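Local coordinates for beta-lactamase-like protein (Koribacter versatilis, PDB 6B9V) that probably hydrolyses diphosphate bonds, cleaving reactive FAD photoproducts at a two-manganese centre in a metallo-beta-lactamase fold, at residues T177-I182 against T208-D213; D199-K204 against H231-L236. All blocks are in the same frame, centred on the assembly; numbering follows the deposited sequence.

Contact 1: T177-I182 against T208-D213. With MN (manganese (II) ion), chain D; MN (manganese (II) ion), chain C; PO4 (phosphate ion), chain E.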
loop_
_atom_site.group_PDB
_atom_site.type_symbol
_atom_site.label_atom_id
_atom_site.label_comp_id
_atom_site.label_asym_id
_atom_site.label_seq_id
_atom_site.Cartn_x
_atom_site.Cartn_y
_atom_site.Cartn_z
ATOM N N THR A 177 16.450 -11.377 4.248
ATOM C CA THR A 177 16.261 -9.958 4.545
ATOM C C THR A 177 15.993 -9.777 6.034
ATOM O O THR A 177 15.721 -10.759 6.733
ATOM C CB THR A 177 15.107 -9.361 3.707
ATOM O OG1 THR A 177 15.025 -7.951 3.950
ATOM C CG2 THR A 177 13.771 -10.036 4.050
ATOM N N ASP A 178 16.086 -8.531 6.516
ATOM C CA ASP A 178 15.739 -8.202 7.902
ATOM C C ASP A 178 16.494 -9.058 8.919
ATOM O O ASP A 178 15.888 -9.748 9.748
ATOM C CB ASP A 178 14.230 -8.349 8.138
ATOM C CG ASP A 178 13.401 -7.308 7.372
ATOM O OD1 ASP A 178 12.786 -6.424 8.010
ATOM O OD2 ASP A 178 13.378 -7.387 6.140
ATOM N N PHE A 179 17.816 -9.041 8.859
ATOM C CA PHE A 179 18.574 -9.703 9.914
ATOM C C PHE A 179 19.635 -8.770 10.432
ATOM O O PHE A 179 20.145 -7.912 9.684
ATOM C CB PHE A 179 19.230 -11.010 9.429
ATOM C CG PHE A 179 20.304 -10.806 8.393
ATOM C CD1 PHE A 179 21.614 -10.524 8.767
ATOM C CD2 PHE A 179 20.005 -10.911 7.041
ATOM C CE1 PHE A 179 22.603 -10.322 7.808
ATOM C CE2 PHE A 179 20.989 -10.727 6.073
ATOM C CZ PHE A 179 22.288 -10.413 6.457
ATOM N N SER A 180 19.955 -8.956 11.705
ATOM C CA SER A 180 21.119 -8.326 12.314
ATOM C C SER A 180 22.236 -9.354 12.440
ATOM O O SER A 180 23.405 -8.994 12.517
ATOM C CB SER A 180 20.767 -7.718 13.673
ATOM O OG SER A 180 20.063 -8.625 14.509
ATOM N N SER A 181 21.889 -10.636 12.459
ATOM C CA SER A 181 22.933 -11.673 12.466
ATOM C C SER A 181 22.416 -13.002 11.920
ATOM O O SER A 181 21.199 -13.241 11.842
ATOM C CB SER A 181 23.512 -11.870 13.873
ATOM O OG SER A 181 22.558 -12.403 14.779
ATOM N N ILE A 182 23.358 -13.843 11.509
ATOM C CA ILE A 182 23.053 -15.147 10.954
ATOM C C ILE A 182 23.803 -16.203 11.747
ATOM O O ILE A 182 25.044 -16.189 11.800
ATOM C CB ILE A 182 23.434 -15.235 9.465
ATOM C CG1 ILE A 182 22.757 -14.117 8.663
ATOM C CG2 ILE A 182 23.048 -16.598 8.898
ATOM C CD1 ILE A 182 23.252 -14.009 7.227
ATOM N N THR A 208 18.372 -3.962 14.438
ATOM C CA THR A 208 17.699 -5.136 13.875
ATOM C C THR A 208 18.061 -5.422 12.427
ATOM O O THR A 208 17.538 -6.374 11.839
ATOM C CB THR A 208 16.150 -5.018 13.981
ATOM O OG1 THR A 208 15.702 -3.880 13.248
ATOM C CG2 THR A 208 15.712 -4.881 15.444
ATOM N N HIS A 209 18.960 -4.616 11.852
ATOM C CA HIS A 209 19.351 -4.801 10.454
ATOM C C HIS A 209 20.875 -4.905 10.355
ATOM O O HIS A 209 21.568 -4.823 11.363
ATOM C CB HIS A 209 18.801 -3.658 9.575
ATOM C CG HIS A 209 17.318 -3.722 9.366
ATOM N ND1 HIS A 209 16.739 -4.435 8.333
ATOM C CD2 HIS A 209 16.282 -3.174 10.060
ATOM C CE1 HIS A 209 15.425 -4.327 8.398
ATOM N NE2 HIS A 209 15.120 -3.564 9.432
ATOM N N SER A 210 21.388 -5.136 9.152
ATOM C CA SER A 210 22.828 -5.271 8.942
ATOM C C SER A 210 23.351 -4.047 8.193
ATOM O O SER A 210 22.637 -3.501 7.351
ATOM C CB SER A 210 23.142 -6.551 8.155
ATOM O OG SER A 210 24.537 -6.723 8.014
ATOM N N THR A 211 24.582 -3.626 8.495
ATOM C CA THR A 211 25.215 -2.524 7.780
ATOM C C THR A 211 25.834 -2.990 6.479
ATOM O O THR A 211 26.058 -4.187 6.270
ATOM C CB THR A 211 26.334 -1.848 8.608
ATOM O OG1 THR A 211 27.411 -2.778 8.811
ATOM C CG2 THR A 211 25.794 -1.378 9.947
ATOM N N LEU A 212 26.127 -2.026 5.618
ATOM C CA LEU A 212 26.830 -2.297 4.368
ATOM C C LEU A 212 28.114 -3.075 4.635
ATOM O O LEU A 212 28.377 -4.091 3.985
ATOM C CB LEU A 212 27.148 -0.980 3.637
ATOM C CG LEU A 212 27.597 -1.084 2.178
ATOM C CD1 LEU A 212 26.450 -1.589 1.304
ATOM C CD2 LEU A 212 28.092 0.270 1.681
ATOM N N ASP A 213 28.906 -2.610 5.602
ATOM C CA ASP A 213 30.204 -3.225 5.864
ATOM C C ASP A 213 30.026 -4.646 6.390
ATOM O O ASP A 213 30.744 -5.580 5.995
ATOM C CB ASP A 213 31.012 -2.376 6.857
ATOM C CG ASP A 213 32.416 -2.902 7.068
ATOM O OD1 ASP A 213 33.287 -2.621 6.217
ATOM O OD2 ASP A 213 32.649 -3.592 8.086
HETATM MN MN MN D . 11.338 -6.583 9.924
HETATM MN MN MN C . 11.561 -5.072 6.783
HETATM P P PO4 E . 11.541 -3.729 9.535
HETATM O O1 PO4 E . 10.780 -4.822 8.775
HETATM O O2 PO4 E . 12.431 -2.954 8.601
HETATM O O3 PO4 E . 12.406 -4.349 10.608
HETATM O O4 PO4 E . 10.552 -2.758 10.154
#

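Contact 2: D199-K204 against H231-L236. With ZN (zinc ion), chain F; MN (manganese (II) ion), chain C.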
loop_
_atom_site.group_PDB
_atom_site.type_symbol
_atom_site.label_atom_id
_atom_site.label_comp_id
_atom_site.label_asym_id
_atom_site.label_seq_id
_atom_site.Cartn_x
_atom_site.Cartn_y
_atom_site.Cartn_z
ATOM N N ASP A 199 20.289 -8.474 3.550
ATOM C CA ASP A 199 19.939 -7.174 4.138
ATOM C C ASP A 199 21.153 -6.229 4.157
ATOM O O ASP A 199 22.233 -6.627 4.598
ATOM C CB ASP A 199 19.428 -7.441 5.571
ATOM C CG ASP A 199 18.979 -6.190 6.304
ATOM O OD1 ASP A 199 19.832 -5.375 6.703
ATOM O OD2 ASP A 199 17.759 -6.052 6.521
ATOM N N ALA A 200 21.003 -4.998 3.660
ATOM C CA ALA A 200 21.986 -3.943 3.975
ATOM C C ALA A 200 21.256 -2.604 4.047
ATOM O O ALA A 200 20.913 -1.998 3.021
ATOM C CB ALA A 200 23.141 -3.904 2.942
ATOM N N LEU A 201 20.990 -2.170 5.275
ATOM C CA LEU A 201 20.111 -1.035 5.508
ATOM C C LEU A 201 20.795 0.300 5.276
ATOM O O LEU A 201 20.227 1.191 4.647
ATOM C CB LEU A 201 19.562 -1.083 6.933
ATOM C CG LEU A 201 18.695 0.096 7.386
ATOM C CD1 LEU A 201 17.326 0.028 6.666
ATOM C CD2 LEU A 201 18.523 0.104 8.912
ATOM N N ARG A 202 21.998 0.449 5.823
ATOM C CA ARG A 202 22.651 1.750 5.911
ATOM C C ARG A 202 24.096 1.540 6.363
ATOM O O ARG A 202 24.520 0.403 6.555
ATOM C CB ARG A 202 21.899 2.650 6.882
ATOM C CG ARG A 202 22.043 2.206 8.347
ATOM C CD ARG A 202 21.088 2.954 9.271
ATOM N NE ARG A 202 21.377 2.706 10.689
ATOM C CZ ARG A 202 20.708 3.272 11.698
ATOM N NH1 ARG A 202 19.714 4.114 11.450
ATOM N NH2 ARG A 202 21.035 3.008 12.961
ATOM N N HIS A 203 24.843 2.625 6.541
ATOM C CA HIS A 203 26.233 2.514 6.955
ATOM C C HIS A 203 26.394 2.233 8.459
ATOM O O HIS A 203 27.258 1.452 8.856
ATOM C CB HIS A 203 26.995 3.793 6.586
ATOM C CG HIS A 203 27.230 3.959 5.116
ATOM N ND1 HIS A 203 28.227 3.288 4.440
ATOM C CD2 HIS A 203 26.620 4.745 4.198
ATOM C CE1 HIS A 203 28.210 3.640 3.167
ATOM N NE2 HIS A 203 27.248 4.527 2.994
ATOM N N LYS A 204 25.571 2.878 9.282
ATOM C CA LYS A 204 25.732 2.859 10.747
ATOM C C LYS A 204 25.002 1.662 11.368
ATOM O O LYS A 204 23.913 1.302 10.910
ATOM C CB LYS A 204 25.201 4.172 11.346
ATOM C CG LYS A 204 25.377 4.342 12.851
ATOM C CD LYS A 204 24.503 5.484 13.380
ATOM C CE LYS A 204 24.790 5.795 14.846
ATOM N NZ LYS A 204 24.033 6.993 15.335
ATOM N N HIS A 231 16.617 -4.230 1.144
ATOM C CA HIS A 231 16.097 -3.517 2.327
ATOM C C HIS A 231 16.855 -2.195 2.540
ATOM O O HIS A 231 17.062 -1.745 3.660
ATOM C CB HIS A 231 16.168 -4.387 3.585
ATOM C CG HIS A 231 15.060 -4.119 4.557
ATOM N ND1 HIS A 231 14.969 -2.949 5.275
ATOM C CD2 HIS A 231 13.988 -4.866 4.914
ATOM C CE1 HIS A 231 13.892 -2.987 6.044
ATOM N NE2 HIS A 231 13.270 -4.130 5.828
ATOM N N ILE A 232 17.188 -1.555 1.428
ATOM C CA ILE A 232 18.092 -0.409 1.399
ATOM C C ILE A 232 17.387 0.905 1.753
ATOM O O ILE A 232 16.303 1.174 1.239
ATOM C CB ILE A 232 18.719 -0.271 0.004
ATOM C CG1 ILE A 232 19.568 -1.514 -0.323
ATOM C CG2 ILE A 232 19.544 1.020 -0.104
ATOM C CD1 ILE A 232 19.748 -1.728 -1.809
ATOM N N SER A 233 18.018 1.711 2.608
ATOM C CA SER A 233 17.465 3.008 3.037
ATOM C C SER A 233 18.059 4.180 2.251
ATOM O O SER A 233 18.977 3.997 1.445
ATOM C CB SER A 233 17.725 3.223 4.535
ATOM O OG SER A 233 19.071 3.632 4.745
ATOM N N HIS A 234 17.559 5.396 2.490
ATOM C CA HIS A 234 18.095 6.561 1.785
ATOM C C HIS A 234 19.530 6.912 2.187
ATOM O O HIS A 234 20.149 7.825 1.629
ATOM C CB HIS A 234 17.152 7.783 1.955
ATOM C CG HIS A 234 16.960 8.259 3.365
ATOM N ND1 HIS A 234 16.526 9.525 3.700
ATOM C CD2 HIS A 234 17.222 7.637 4.544
ATOM C CE1 HIS A 234 16.484 9.647 5.014
ATOM N NE2 HIS A 234 16.903 8.516 5.550
ATOM N N ASP A 235 20.080 6.160 3.129
ATOM C CA ASP A 235 21.472 6.344 3.522
ATOM C C ASP A 235 22.448 5.907 2.430
ATOM O O ASP A 235 23.610 6.299 2.459
ATOM C CB ASP A 235 21.770 5.561 4.807
ATOM C CG ASP A 235 22.990 6.083 5.543
ATOM O OD1 ASP A 235 23.030 7.301 5.810
ATOM O OD2 ASP A 235 23.908 5.280 5.846
ATOM N N LEU A 236 21.985 5.078 1.490
ATOM C CA LEU A 236 22.869 4.478 0.490
ATOM C C LEU A 236 22.512 4.879 -0.947
ATOM O O LEU A 236 21.544 4.360 -1.513
ATOM C CB LEU A 236 22.835 2.947 0.614
ATOM C CG LEU A 236 23.171 2.333 1.981
ATOM C CD1 LEU A 236 22.947 0.819 1.999
ATOM C CD2 LEU A 236 24.597 2.641 2.334
HETATM ZN ZN ZN F . 16.112 11.092 2.448
HETATM MN MN MN C . 11.561 -5.072 6.783
HETATM O O HOH W 1 24.072 5.138 8.532
#

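Contact 1: T177-I182 against T208-D213
The backbones of S180 and H209 approach to 4.4 Å between their CA atoms, where two loops of the metallo-beta-lactamase fold meet beside the two-manganese centre. One loop leaves strand 173-176, and the other leads into helix 212-222. F179 O lies against the backbone of H209 and S210. It is 3.3 Å from H209 CA, a CA-H...O contact. S180 and S181 pair together with I159 on strand 151-160, which makes a classic beta bulge.

The metal end is carried by D178 and H209. D178 OD1 bridges the two manganese ions, at 2.2 Å from the one also bound by H231 and at 2.4 Å from the other. H209 brings its ring up beside this carboxylate, with CE1 3.4 Å from D178 OD1. The phosphate, probably from the crystallisation liquor, sits at the ring edge, and its O1 also bridges the two ions. Outside the two segments, D199 accepts a hydrogen bond from H209 ND1, which fixes the rotation of the ring.

Away from the metals, S180 CB packs on the backbone of T208 and H209, and F179 CE1 touches S210 CB at 3.8 Å. At the metal end, H209 NE2 shares its N-H between two phosphate oxygens, with O2 at 2.9 Å and O3 at 3.1 Å, and both bonds are bent.

Contact 2: D199-K204 against H231-L236
Three hydrogen bonds join the loop after strand 195-199 to the loop after strand 226-230, and two of them end on L201 O. S233 N donates to L201 O in the carbonyl plane, on a lone pair. S233 OG donates to the same oxygen at 2.7 Å, tilted 31° from that plane. In S233, OG sits between the backbone N and the carbonyl carbon (chi1 78°). There it also accepts from D235 N, which makes an ST turn. The third bond runs from H203 N to D235 OD2 at 2.9 Å. It is nearly straight, with an angle of 170° at the hydrogen. The same OD2 approaches the edge of the H203 ring, 3.2 Å from CD2. One water accepts from K204 N and donates to D235 OD2, so this oxygen holds both the backbone and the water.

Van der Waals and ring contacts fill in around these bonds. L236 CD2 lies over one face of the H203 ring, 3.6 Å from its centroid, a CH-pi contact. L236 CD1 reaches back to A200 O at 3.6 Å. R202 CB packs against the CB of D235. L201 CD1 sits at the edge of the H231 ring and touches H231 O at 3.5 Å. The contact buries A200 O and H231 O, neither of which has a hydrogen-bond partner.

Two residues of 231-236 bind different metals. H231 NE2 binds a manganese ion, with D82, H83 and D178 as further protein ligands. H234 ND1 binds the zinc ion, completed by C23, C25 and C28. The type I turn S233-L236 carries H234. The arrangement combines the histidine-rich dinuclear centre of the metallo-beta-lactamase fold with a separate zinc site of three cysteines and one histidine.

How the contacts relate
The centres of contact 1 and contact 2 lie about 10 Å apart, on the same side of the chain's centre. Their segments alternate along the chain: 177-182, 199-204, 208-213, then 231-236. Three of the loops follow the neighbouring parallel strands 173-176, 195-199 and 226-230 of one mixed sheet, and 208-213 leads into helix 212-222. D199 ties the contacts together: both its carboxylate oxygens reach contact 1, and OD1 probably accepts from S210 N. D199 of contact 2 thus holds the ring of H209, which meets the metal-bound phosphate. Contact 2 extends from the probable active site at the manganese pair toward the zinc.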